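Local structure of putative aminotransferase (Actinomadura melliaura, 4ZWV) at residues E22-G27 with T242-A247; A168-V173 with S286-G291; A268-E273 with E362-T367; S321-E326 with G339-Y344. The protein probably acts as a pyridoxal 5'-phosphate-dependent sugar aminotransferase in making the aminopentose of the indolocarbazole AT2433. All coordinates share one frame; numbering follows the deposited sequence.

Interaction 1: E22-G27 with T242-A247; sequences EVFASG and TDLNAA
Val23 and Phe24, in the last turn of the N-terminal helix 16-26, pack on Asp243, Leu244 and Ala247 in the first turn of the long helix 243-273, a near-antiparallel helix pair. The two short axes run at 151° to each other and come within 10.0 Å. Val23 is the centre of the contact and divides its work between two methyls. With CG1 anti to its backbone N (chi1 173°), that methyl faces the backbone of the other helix, 4.2 Å from Leu244 N. Val23 CG2 instead lies 3.7 Å from Ala247 CB and equally 3.7 Å from Asp243 O, so it sits against one turn of helix, touching side chain and carbonyl alike. Farther along, Phe24 CE1 approaches Leu244 CD1 at 4.2 Å, the two side chains crossing at a slant. This pair lies at the subunit interface of a DegT/DnrJ/EryC1-family aminotransferase: Leu244 also packs on Ile248 of the second subunit, and Phe24 on Ala16 of the same neighbour. On the polar flank, a water donates to Asp243 OD2 at 2.8 Å and to Ser26 OG at 3.3 Å, bridging the helices where no direct hydrogen bond spans them. Ser26 OG is itself turned back to donate to Val23 O at 2.7 Å, within its own helix. The Asp243 carboxylate has further partners, Gly32 N the strongest: OD1 accepts from it and from Val35 N, and OD2 from Arg34 N, tying the start of helix 243-273 to the first turn of helix 33-46.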
loop_
_atom_site.group_PDB
_atom_site.type_symbol
_atom_site.label_atom_id
_atom_site.label_comp_id
_atom_site.label_asym_id
_atom_site.label_seq_id
_atom_site.Cartn_x
_atom_site.Cartn_y
_atom_site.Cartn_z
ATOM N N GLU A 22 22.448 -5.217 -6.141
ATOM C CA GLU A 22 22.236 -5.159 -7.588
ATOM C C GLU A 22 21.218 -4.069 -7.939
ATOM O O GLU A 22 21.430 -3.284 -8.868
ATOM C CB GLU A 22 21.773 -6.529 -8.115
ATOM C CG GLU A 22 21.469 -6.581 -9.617
ATOM C CD GLU A 22 20.704 -7.841 -10.041
ATOM O OE1 GLU A 22 20.377 -8.685 -9.179
ATOM O OE2 GLU A 22 20.418 -7.988 -11.247
ATOM N N VAL A 23 20.130 -4.011 -7.177
ATOM C CA VAL A 23 19.097 -3.001 -7.387
ATOM C C VAL A 23 19.673 -1.611 -7.168
ATOM O O VAL A 23 19.520 -0.726 -8.009
ATOM C CB VAL A 23 17.889 -3.231 -6.468
ATOM C CG1 VAL A 23 16.893 -2.068 -6.562
ATOM C CG2 VAL A 23 17.190 -4.522 -6.860
ATOM N N PHE A 24 20.349 -1.415 -6.047
ATOM C CA PHE A 24 20.932 -0.101 -5.768
ATOM C C PHE A 24 21.955 0.300 -6.840
ATOM O O PHE A 24 21.993 1.450 -7.279
ATOM C CB PHE A 24 21.584 -0.081 -4.383
ATOM C CG PHE A 24 20.616 -0.088 -3.234
ATOM C CD1 PHE A 24 19.247 0.068 -3.430
ATOM C CD2 PHE A 24 21.081 -0.255 -1.936
ATOM C CE1 PHE A 24 18.368 0.048 -2.345
ATOM C CE2 PHE A 24 20.212 -0.275 -0.860
ATOM C CZ PHE A 24 18.856 -0.123 -1.056
ATOM N N ALA A 25 22.786 -0.646 -7.266
ATOM C CA ALA A 25 23.820 -0.355 -8.252
ATOM C C ALA A 25 23.222 0.009 -9.613
ATOM O O ALA A 25 23.805 0.806 -10.351
ATOM C CB ALA A 25 24.774 -1.550 -8.382
ATOM N N SER A 26 22.053 -0.545 -9.927
ATOM C CA SER A 26 21.382 -0.255 -11.193
ATOM C C SER A 26 20.832 1.162 -11.205
ATOM O O SER A 26 20.657 1.762 -12.267
ATOM C CB SER A 26 20.235 -1.234 -11.440
ATOM O OG SER A 26 19.108 -0.867 -10.663
ATOM N N GLY A 27 20.551 1.687 -10.018
ATOM C CA GLY A 27 19.959 3.005 -9.882
ATOM C C GLY A 27 18.478 3.005 -10.221
ATOM O O GLY A 27 17.842 4.056 -10.257
ATOM N N THR A 242 7.794 -3.201 -6.309
ATOM C CA THR A 242 8.952 -2.621 -6.977
ATOM C C THR A 242 10.160 -3.555 -6.910
ATOM O O THR A 242 10.115 -4.601 -6.245
ATOM C CB THR A 242 9.323 -1.289 -6.357
ATOM O OG1 THR A 242 9.638 -1.511 -4.977
ATOM C CG2 THR A 242 8.158 -0.318 -6.471
ATOM N N ASP A 243 11.235 -3.175 -7.597
ATOM C CA ASP A 243 12.377 -4.082 -7.760
ATOM C C ASP A 243 13.123 -4.389 -6.464
ATOM O O ASP A 243 13.690 -5.472 -6.337
ATOM C CB ASP A 243 13.360 -3.521 -8.800
ATOM C CG ASP A 243 13.005 -3.932 -10.225
ATOM O OD1 ASP A 243 11.841 -4.337 -10.474
ATOM O OD2 ASP A 243 13.885 -3.837 -11.105
ATOM N N LEU A 244 13.130 -3.470 -5.498
ATOM C CA LEU A 244 13.779 -3.750 -4.215
ATOM C C LEU A 244 13.197 -5.010 -3.574
ATOM O O LEU A 244 13.933 -5.918 -3.135
ATOM C CB LEU A 244 13.635 -2.564 -3.261
ATOM C CG LEU A 244 14.089 -2.748 -1.815
ATOM C CD1 LEU A 244 15.593 -3.030 -1.730
ATOM C CD2 LEU A 244 13.712 -1.524 -0.988
ATOM N N ASN A 245 11.875 -5.089 -3.546
ATOM C CA ASN A 245 11.233 -6.224 -2.910
ATOM C C ASN A 245 11.250 -7.447 -3.805
ATOM O O ASN A 245 11.411 -8.561 -3.309
ATOM C CB ASN A 245 9.812 -5.830 -2.498
ATOM C CG ASN A 245 9.829 -4.675 -1.527
ATOM O OD1 ASN A 245 9.617 -3.527 -1.916
ATOM N ND2 ASN A 245 10.156 -4.961 -0.267
ATOM N N ALA A 246 11.154 -7.260 -5.119
ATOM C CA ALA A 246 11.257 -8.420 -6.013
ATOM C C ALA A 246 12.635 -9.080 -5.894
ATOM O O ALA A 246 12.742 -10.310 -5.964
ATOM C CB ALA A 246 10.984 -8.023 -7.453
ATOM N N ALA A 247 13.679 -8.280 -5.684
ATOM C CA ALA A 247 15.034 -8.821 -5.533
ATOM C C ALA A 247 15.128 -9.724 -4.307
ATOM O O ALA A 247 15.750 -10.788 -4.355
ATOM C CB ALA A 247 16.052 -7.696 -5.442
HETATM O O HOH W 1 16.354 -2.650 -10.814
#

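Interaction 2: A168-V173 with S286-G291; sequences ASYRGV and SPDREG
Asp288 holds its CG between its own backbone N and carbonyl carbon (chi1 65°), which puts the carboxylate carbon on the side of Arg171, whose chain runs extended from CG to NE. Arg289 reaches the same carboxylate by bending at chi3 (77°), a turn that places NE. The result is one acid between two guanidinium groups. Arg171 comes side-on and gives both NE, at 2.9 Å, and NH2, at 3.1 Å, to Asp288 OD2, with that oxygen close to the guanidinium plane. Arg289 NE donates to Asp288 OD1 at 2.8 Å, while Ser286 OG donates to the same OD1 at 2.6 Å from the opposite face of the carboxylate. The shared negative charge probably eases the closeness of the two arginines. Tyr170 lies alongside Arg289, pointing the same way, with CE1 over one guanidinium face 3.9 Å from Arg289 CZ and the two planes 76° apart. The Tyr170 ring is also covered on one face by Arg171 CG, and its hydroxyl is hydrogen-bonded to Asp137 OD1 and to the backbone N of Asp139, so the ring is packed and anchored at once. Arg171 NH1 has a further salt bridge to Asp139 OD2. Beneath these side chains the backbones pair: Ser169 N donates to Glu290 O at 3.0 Å, Glu290 N to Ser169 O at 2.9 Å, and Arg171 N to Asp288 O at 2.8 Å. Strand 289-290 thereby joins, antiparallel, the outer side of a beta hairpin closed by a type I' turn from Tyr170 to Val173, completing a small three-stranded sheet.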
loop_
_atom_site.group_PDB
_atom_site.type_symbol
_atom_site.label_atom_id
_atom_site.label_comp_id
_atom_site.label_asym_id
_atom_site.label_seq_id
_atom_site.Cartn_x
_atom_site.Cartn_y
_atom_site.Cartn_z
ATOM N N ALA A 168 0.918 -24.657 -1.495
ATOM C CA ALA A 168 -0.154 -25.622 -1.231
ATOM C C ALA A 168 -0.805 -26.078 -2.523
ATOM O O ALA A 168 -0.721 -25.389 -3.544
ATOM C CB ALA A 168 -1.204 -25.021 -0.298
ATOM N N SER A 169 -1.459 -27.239 -2.469
ATOM C CA SER A 169 -2.186 -27.757 -3.623
ATOM C C SER A 169 -3.466 -28.433 -3.165
ATOM O O SER A 169 -3.611 -28.787 -1.997
ATOM C CB SER A 169 -1.335 -28.746 -4.412
ATOM O OG SER A 169 -1.029 -29.869 -3.612
ATOM N N TYR A 170 -4.384 -28.614 -4.104
ATOM C CA TYR A 170 -5.667 -29.231 -3.811
ATOM C C TYR A 170 -6.041 -30.099 -4.992
ATOM O O TYR A 170 -6.091 -29.628 -6.133
ATOM C CB TYR A 170 -6.722 -28.150 -3.523
ATOM C CG TYR A 170 -8.156 -28.649 -3.566
ATOM C CD1 TYR A 170 -8.758 -29.218 -2.447
ATOM C CD2 TYR A 170 -8.914 -28.524 -4.729
ATOM C CE1 TYR A 170 -10.075 -29.663 -2.493
ATOM C CE2 TYR A 170 -10.226 -28.973 -4.784
ATOM C CZ TYR A 170 -10.802 -29.534 -3.667
ATOM O OH TYR A 170 -12.112 -29.950 -3.723
ATOM N N ARG A 171 -6.258 -31.377 -4.698
ATOM C CA ARG A 171 -6.618 -32.383 -5.688
ATOM C C ARG A 171 -5.680 -32.362 -6.889
ATOM O O ARG A 171 -6.094 -32.494 -8.042
ATOM C CB ARG A 171 -8.086 -32.219 -6.084
ATOM C CG ARG A 171 -8.966 -32.608 -4.903
ATOM C CD ARG A 171 -10.438 -32.742 -5.209
ATOM N NE ARG A 171 -11.132 -33.088 -3.969
ATOM C CZ ARG A 171 -12.451 -33.058 -3.802
ATOM N NH1 ARG A 171 -13.246 -32.704 -4.802
ATOM N NH2 ARG A 171 -12.968 -33.383 -2.623
ATOM N N GLY A 172 -4.390 -32.247 -6.590
ATOM C CA GLY A 172 -3.363 -32.442 -7.598
ATOM C C GLY A 172 -3.081 -31.206 -8.424
ATOM O O GLY A 172 -2.330 -31.271 -9.399
ATOM N N VAL A 173 -3.674 -30.085 -8.018
ATOM C CA VAL A 173 -3.561 -28.826 -8.736
ATOM C C VAL A 173 -3.076 -27.760 -7.759
ATOM O O VAL A 173 -3.649 -27.588 -6.682
ATOM C CB VAL A 173 -4.910 -28.421 -9.359
ATOM C CG1 VAL A 173 -4.840 -27.019 -9.975
ATOM C CG2 VAL A 173 -5.344 -29.456 -10.396
ATOM N N SER A 286 -7.605 -33.847 5.211
ATOM C CA SER A 286 -7.949 -34.751 4.116
ATOM C C SER A 286 -6.739 -35.081 3.250
ATOM O O SER A 286 -5.913 -34.208 2.987
ATOM C CB SER A 286 -9.045 -34.126 3.260
ATOM O OG SER A 286 -9.326 -34.940 2.136
ATOM N N PRO A 287 -6.637 -36.335 2.786
ATOM C CA PRO A 287 -5.488 -36.748 1.977
ATOM C C PRO A 287 -5.556 -36.296 0.517
ATOM O O PRO A 287 -4.655 -36.646 -0.248
ATOM C CB PRO A 287 -5.540 -38.277 2.058
ATOM C CG PRO A 287 -6.994 -38.570 2.201
ATOM C CD PRO A 287 -7.519 -37.474 3.102
ATOM N N ASP A 288 -6.595 -35.559 0.135
ATOM C CA ASP A 288 -6.739 -35.137 -1.258
ATOM C C ASP A 288 -6.115 -33.772 -1.526
ATOM O O ASP A 288 -6.338 -33.194 -2.579
ATOM C CB ASP A 288 -8.218 -35.119 -1.682
ATOM C CG ASP A 288 -9.035 -34.079 -0.939
ATOM O OD1 ASP A 288 -8.561 -33.552 0.085
ATOM O OD2 ASP A 288 -10.166 -33.786 -1.372
ATOM N N ARG A 289 -5.353 -33.255 -0.568
ATOM C CA ARG A 289 -4.757 -31.936 -0.701
ATOM C C ARG A 289 -3.492 -31.863 0.130
ATOM O O ARG A 289 -3.247 -32.713 0.982
ATOM C CB ARG A 289 -5.749 -30.847 -0.279
ATOM C CG ARG A 289 -6.129 -30.850 1.204
ATOM C CD ARG A 289 -7.431 -30.082 1.433
ATOM N NE ARG A 289 -8.574 -30.892 1.017
ATOM C CZ ARG A 289 -9.847 -30.626 1.297
ATOM N NH1 ARG A 289 -10.178 -29.538 1.985
ATOM N NH2 ARG A 289 -10.799 -31.472 0.896
ATOM N N GLU A 290 -2.678 -30.846 -0.134
ATOM C CA GLU A 290 -1.427 -30.689 0.586
ATOM C C GLU A 290 -1.324 -29.273 1.115
ATOM O O GLU A 290 -1.221 -28.328 0.333
ATOM C CB GLU A 290 -0.232 -31.010 -0.317
ATOM C CG GLU A 290 1.109 -30.931 0.400
ATOM C CD GLU A 290 2.275 -31.369 -0.480
ATOM O OE1 GLU A 290 2.365 -30.911 -1.640
ATOM O OE2 GLU A 290 3.095 -32.185 -0.008
ATOM N N GLY A 291 -1.388 -29.132 2.439
ATOM C CA GLY A 291 -1.311 -27.821 3.068
ATOM C C GLY A 291 0.116 -27.378 3.329
ATOM O O GLY A 291 1.070 -28.127 3.096
HETATM O O HOH W 2 1.597 -28.867 -2.862
#

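Interaction 3: A268-E273 with E362-T367; sequences AFYDKE and EHVVAT
Val365 CG2 enters between two aromatic side chains of the facing helix, 3.6 Å from Phe269 CE2 and 3.8 Å from Tyr270 CD1, meeting the tyrosine at its ring edge, near the plane. The second methyl, Val365 CG1, turns to Glu273, about one helical turn further on, and touches its CB at 3.9 Å. Beside it, Val364 CG1 rests 3.6 Å from Tyr270 OH, the two side chains crossing at about a right angle, and Glu362 CG comes to 4.1 Å from Phe269 CZ. No hydrogen bond joins 268-273 to 362-367 directly; one links the helices further on, from Arg369 NH1 to Glu273 O. These residues join the C-terminal end of the long helix 243-273 to helix 358-369, two helices running nearly parallel at 26°, with short axes 10.8 Å apart at closest. Around this apolar layer stand the groups that fix the rings. Glu273 CG, anti to its carbonyl carbon (chi1 -59°), lies over one face of the Phe269 ring, offset toward the rim, and Arg361 is a cation-pi partner. Tyr270 is held by a hydrogen bond from OH to Pro351 O and an edge-to-face contact with Tyr296.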
loop_
_atom_site.group_PDB
_atom_site.type_symbol
_atom_site.label_atom_id
_atom_site.label_comp_id
_atom_site.label_asym_id
_atom_site.label_seq_id
_atom_site.Cartn_x
_atom_site.Cartn_y
_atom_site.Cartn_z
ATOM N N ALA A 268 3.823 -33.570 10.315
ATOM C CA ALA A 268 3.653 -35.022 10.314
ATOM C C ALA A 268 4.127 -35.607 11.639
ATOM O O ALA A 268 3.520 -36.544 12.170
ATOM C CB ALA A 268 4.407 -35.651 9.152
ATOM N N PHE A 269 5.213 -35.051 12.169
ATOM C CA PHE A 269 5.747 -35.480 13.457
ATOM C C PHE A 269 4.718 -35.252 14.567
ATOM O O PHE A 269 4.455 -36.149 15.374
ATOM C CB PHE A 269 7.055 -34.743 13.758
ATOM C CG PHE A 269 7.674 -35.100 15.078
ATOM C CD1 PHE A 269 8.450 -36.238 15.210
ATOM C CD2 PHE A 269 7.499 -34.281 16.184
ATOM C CE1 PHE A 269 9.027 -36.561 16.426
ATOM C CE2 PHE A 269 8.073 -34.603 17.399
ATOM C CZ PHE A 269 8.835 -35.738 17.518
ATOM N N TYR A 270 4.143 -34.057 14.610
ATOM C CA TYR A 270 3.092 -33.770 15.587
ATOM C C TYR A 270 1.884 -34.694 15.410
ATOM O O TYR A 270 1.333 -35.181 16.396
ATOM C CB TYR A 270 2.630 -32.318 15.491
ATOM C CG TYR A 270 3.607 -31.276 15.992
ATOM C CD1 TYR A 270 4.565 -31.568 16.955
ATOM C CD2 TYR A 270 3.551 -29.982 15.493
ATOM C CE1 TYR A 270 5.445 -30.590 17.410
ATOM C CE2 TYR A 270 4.419 -29.005 15.931
ATOM C CZ TYR A 270 5.361 -29.309 16.887
ATOM O OH TYR A 270 6.218 -28.319 17.316
ATOM N N ASP A 271 1.463 -34.915 14.163
ATOM C CA ASP A 271 0.368 -35.848 13.877
ATOM C C ASP A 271 0.605 -37.202 14.534
ATOM O O ASP A 271 -0.323 -37.823 15.054
ATOM C CB ASP A 271 0.205 -36.084 12.377
ATOM C CG ASP A 271 -0.384 -34.901 11.638
ATOM O OD1 ASP A 271 -1.007 -34.002 12.255
ATOM O OD2 ASP A 271 -0.228 -34.898 10.400
ATOM N N LYS A 272 1.851 -37.661 14.478
ATOM C CA LYS A 272 2.223 -38.991 14.952
ATOM C C LYS A 272 2.382 -39.049 16.466
ATOM O O LYS A 272 2.052 -40.059 17.095
ATOM C CB LYS A 272 3.527 -39.440 14.279
ATOM C CG LYS A 272 4.049 -40.806 14.713
ATOM C CD LYS A 272 5.414 -41.085 14.086
ATOM C CE LYS A 272 5.944 -42.468 14.452
ATOM N NZ LYS A 272 6.137 -42.641 15.920
ATOM N N GLU A 273 2.880 -37.960 17.047
ATOM C CA GLU A 273 3.356 -37.977 18.424
ATOM C C GLU A 273 2.414 -37.321 19.430
ATOM O O GLU A 273 2.648 -37.403 20.638
ATOM C CB GLU A 273 4.731 -37.301 18.496
ATOM C CG GLU A 273 5.798 -37.949 17.618
ATOM C CD GLU A 273 6.208 -39.331 18.093
ATOM O OE1 GLU A 273 5.940 -39.671 19.267
ATOM O OE2 GLU A 273 6.804 -40.080 17.287
ATOM N N GLU A 362 10.771 -32.067 19.728
ATOM C CA GLU A 362 10.684 -33.095 20.759
ATOM C C GLU A 362 10.331 -32.445 22.091
ATOM O O GLU A 362 9.577 -33.005 22.887
ATOM C CB GLU A 362 12.003 -33.861 20.860
ATOM C CG GLU A 362 12.223 -34.836 19.719
ATOM C CD GLU A 362 13.649 -35.346 19.644
ATOM O OE1 GLU A 362 14.414 -35.133 20.610
ATOM O OE2 GLU A 362 14.004 -35.960 18.617
ATOM N N HIS A 363 10.850 -31.237 22.305
ATOM C CA HIS A 363 10.550 -30.481 23.513
ATOM C C HIS A 363 9.074 -30.064 23.555
ATOM O O HIS A 363 8.435 -30.138 24.608
ATOM C CB HIS A 363 11.472 -29.253 23.607
ATOM C CG HIS A 363 11.160 -28.341 24.753
ATOM N ND1 HIS A 363 11.213 -28.750 26.068
ATOM C CD2 HIS A 363 10.816 -27.032 24.779
ATOM C CE1 HIS A 363 10.895 -27.736 26.854
ATOM N NE2 HIS A 363 10.655 -26.681 26.097
ATOM N N VAL A 364 8.535 -29.650 22.409
ATOM C CA VAL A 364 7.126 -29.279 22.313
ATOM C C VAL A 364 6.245 -30.484 22.661
ATOM O O VAL A 364 5.345 -30.386 23.500
ATOM C CB VAL A 364 6.776 -28.756 20.907
ATOM C CG1 VAL A 364 5.266 -28.584 20.744
ATOM C CG2 VAL A 364 7.511 -27.439 20.632
ATOM N N VAL A 365 6.532 -31.622 22.038
ATOM C CA VAL A 365 5.757 -32.836 22.272
ATOM C C VAL A 365 5.865 -33.323 23.712
ATOM O O VAL A 365 4.855 -33.657 24.328
ATOM C CB VAL A 365 6.195 -33.964 21.315
ATOM C CG1 VAL A 365 5.658 -35.318 21.782
ATOM C CG2 VAL A 365 5.728 -33.646 19.902
ATOM N N ALA A 366 7.080 -33.341 24.257
ATOM C CA ALA A 366 7.289 -33.813 25.623
ATOM C C ALA A 366 6.568 -32.923 26.632
ATOM O O ALA A 366 6.005 -33.409 27.620
ATOM C CB ALA A 366 8.775 -33.872 25.942
ATOM N N THR A 367 6.582 -31.619 26.375
ATOM C CA THR A 367 5.923 -30.667 27.255
ATOM C C THR A 367 4.412 -30.894 27.254
ATOM O O THR A 367 3.799 -31.012 28.313
ATOM C CB THR A 367 6.246 -29.214 26.849
ATOM O OG1 THR A 367 7.653 -28.985 27.005
ATOM C CG2 THR A 367 5.486 -28.232 27.725
#

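Interaction 4: S321-E326 with G339-Y344; sequences SRRNDE and GLDSVY
Leu340 meets Arg323 tip to tip: its CD2 methyl sits over the centre of the guanidinium, 3.5 Å from Arg323 CZ, so an apolar methyl lies over one face of the charged group. One residue on, Asp341 comes to the edge of that group, its OD1 accepting from Arg323 NH1 at 2.8 Å nearly in line with its own C-O bond; a bond from NH2 to the same oxygen is weak. Elsewhere on its rim the guanidinium is gripped by Asp325, with NE to OD1 and NH2 to OD2, both at 2.8 Å and both on syn lone pairs. The loop before the 3-10 turn 324-326 is thus fastened through one arginine to helix 338-344, whose opening residues Gly339 and Leu340 offer their backbone N-H groups to Asp102. A turn after Leu340, Tyr344 lays its ring under the aliphatic part of Arg323. A chi1 of 56° sets Arg323 CG over the Tyr344 ring face; beyond it, Arg323 CD stands 3.4 Å from the centroid of the Tyr344 ring in a CH-pi contact. Arg323 N donates to Tyr344 OH at 3.0 Å, nearly straight at 166°. Next to it Arg322 grips Glu326 OE1 through NE and NH2, and its NH1 reaches Tyr230 O of the second subunit.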
loop_
_atom_site.group_PDB
_atom_site.type_symbol
_atom_site.label_atom_id
_atom_site.label_comp_id
_atom_site.label_asym_id
_atom_site.label_seq_id
_atom_site.Cartn_x
_atom_site.Cartn_y
_atom_site.Cartn_z
ATOM N N SER A 321 -4.706 -14.360 15.201
ATOM C CA SER A 321 -5.473 -13.126 15.341
ATOM C C SER A 321 -6.658 -13.336 16.273
ATOM O O SER A 321 -7.066 -14.467 16.525
ATOM C CB SER A 321 -5.988 -12.636 13.980
ATOM O OG SER A 321 -4.949 -12.053 13.212
ATOM N N ARG A 322 -7.216 -12.239 16.770
ATOM C CA ARG A 322 -8.524 -12.278 17.422
ATOM C C ARG A 322 -9.590 -12.526 16.348
ATOM O O ARG A 322 -9.479 -11.994 15.240
ATOM C CB ARG A 322 -8.800 -10.970 18.168
ATOM C CG ARG A 322 -10.112 -10.950 18.915
ATOM C CD ARG A 322 -10.364 -9.599 19.583
ATOM N NE ARG A 322 -11.554 -9.656 20.429
ATOM C CZ ARG A 322 -11.921 -8.707 21.283
ATOM N NH1 ARG A 322 -11.180 -7.619 21.425
ATOM N NH2 ARG A 322 -13.030 -8.852 21.998
ATOM N N ARG A 323 -10.610 -13.329 16.648
ATOM C CA ARG A 323 -11.712 -13.476 15.691
ATOM C C ARG A 323 -12.253 -12.085 15.328
ATOM O O ARG A 323 -12.553 -11.278 16.218
ATOM C CB ARG A 323 -12.821 -14.387 16.249
ATOM C CG ARG A 323 -13.406 -13.958 17.593
ATOM C CD ARG A 323 -14.422 -14.991 18.120
ATOM N NE ARG A 323 -15.675 -14.967 17.367
ATOM C CZ ARG A 323 -16.686 -15.794 17.609
ATOM N NH1 ARG A 323 -16.577 -16.706 18.575
ATOM N NH2 ARG A 323 -17.795 -15.717 16.888
ATOM N N ASN A 324 -12.348 -11.791 14.027
ATOM C CA ASN A 324 -12.505 -10.398 13.587
ATOM C C ASN A 324 -13.882 -9.829 13.922
ATOM O O ASN A 324 -14.053 -8.607 14.008
ATOM C CB ASN A 324 -12.291 -10.251 12.075
ATOM C CG ASN A 324 -10.881 -10.622 11.601
ATOM O OD1 ASN A 324 -10.618 -10.555 10.405
ATOM N ND2 ASN A 324 -9.994 -11.036 12.506
ATOM N N ASP A 325 -14.860 -10.715 14.102
ATOM C CA ASP A 325 -16.230 -10.283 14.364
ATOM C C ASP A 325 -16.401 -9.707 15.766
ATOM O O ASP A 325 -17.432 -9.109 16.061
ATOM C CB ASP A 325 -17.227 -11.449 14.132
ATOM C CG ASP A 325 -16.975 -12.660 15.033
ATOM O OD1 ASP A 325 -15.808 -12.961 15.362
ATOM O OD2 ASP A 325 -17.969 -13.336 15.400
ATOM N N GLU A 326 -15.383 -9.854 16.614
ATOM C CA GLU A 326 -15.433 -9.285 17.968
ATOM C C GLU A 326 -14.935 -7.830 18.046
ATOM O O GLU A 326 -15.093 -7.176 19.081
ATOM C CB GLU A 326 -14.625 -10.150 18.941
ATOM C CG GLU A 326 -15.348 -11.427 19.353
ATOM C CD GLU A 326 -14.609 -12.221 20.418
ATOM O OE1 GLU A 326 -13.488 -11.842 20.803
ATOM O OE2 GLU A 326 -15.159 -13.245 20.885
ATOM N N GLY A 339 -20.545 -22.647 15.415
ATOM C CA GLY A 339 -19.409 -23.495 15.075
ATOM C C GLY A 339 -18.117 -22.896 15.603
ATOM O O GLY A 339 -17.347 -23.547 16.307
ATOM N N LEU A 340 -17.887 -21.632 15.273
ATOM C CA LEU A 340 -16.706 -20.939 15.771
ATOM C C LEU A 340 -16.725 -20.853 17.299
ATOM O O LEU A 340 -15.698 -21.058 17.945
ATOM C CB LEU A 340 -16.606 -19.545 15.150
ATOM C CG LEU A 340 -15.413 -18.686 15.575
ATOM C CD1 LEU A 340 -14.112 -19.483 15.432
ATOM C CD2 LEU A 340 -15.364 -17.406 14.744
ATOM N N ASP A 341 -17.887 -20.547 17.874
ATOM C CA ASP A 341 -18.020 -20.486 19.332
ATOM C C ASP A 341 -17.559 -21.793 19.987
ATOM O O ASP A 341 -16.971 -21.776 21.068
ATOM C CB ASP A 341 -19.468 -20.198 19.756
ATOM C CG ASP A 341 -19.934 -18.797 19.397
ATOM O OD1 ASP A 341 -19.088 -17.911 19.142
ATOM O OD2 ASP A 341 -21.166 -18.586 19.390
ATOM N N SER A 342 -17.820 -22.923 19.333
ATOM C CA SER A 342 -17.536 -24.223 19.951
ATOM C C SER A 342 -16.044 -24.559 19.970
ATOM O O SER A 342 -15.637 -25.492 20.669
ATOM C CB SER A 342 -18.301 -25.347 19.240
ATOM O OG SER A 342 -17.706 -25.675 17.996
ATOM N N VAL A 343 -15.235 -23.811 19.222
ATOM C CA VAL A 343 -13.798 -24.074 19.195
ATOM C C VAL A 343 -12.913 -22.880 19.575
ATOM O O VAL A 343 -11.716 -23.043 19.827
ATOM C CB VAL A 343 -13.346 -24.568 17.798
ATOM C CG1 VAL A 343 -13.925 -25.943 17.506
ATOM C CG2 VAL A 343 -13.729 -23.566 16.711
ATOM N N TYR A 344 -13.481 -21.676 19.613
ATOM C CA TYR A 344 -12.642 -20.487 19.749
ATOM C C TYR A 344 -11.923 -20.391 21.100
ATOM O O TYR A 344 -10.836 -19.807 21.182
ATOM C CB TYR A 344 -13.466 -19.223 19.512
ATOM C CG TYR A 344 -12.622 -17.970 19.470
ATOM C CD1 TYR A 344 -11.702 -17.763 18.443
ATOM C CD2 TYR A 344 -12.736 -16.999 20.456
ATOM C CE1 TYR A 344 -10.926 -16.617 18.394
ATOM C CE2 TYR A 344 -11.960 -15.847 20.415
ATOM C CZ TYR A 344 -11.057 -15.669 19.388
ATOM O OH TYR A 344 -10.301 -14.525 19.352
HETATM O O HOH W 3 -20.867 -16.261 17.545
#

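The principle illustrated here is that such contacts join separate parts of one fold; of the four, only interactions 2 and 4 come near the cofactor site. Interactions 1 and 3 use the two ends of helix 243-273, their centres 42 Å apart. Interaction 1 and interaction 4 lie on opposite sides of the chain's centre, 41 Å between centres, yet both touch the second subunit. Interactions 2 and 4 each bring one residue near His164, a pyridoxal phosphate ligand in a structure of this protein though no cofactor is bound to this chain: its side chain is about 8 Å from that of Ala168 and about 7 Å from that of Ser321. Interaction 3 lies 23 Å from interaction 2, centre to centre.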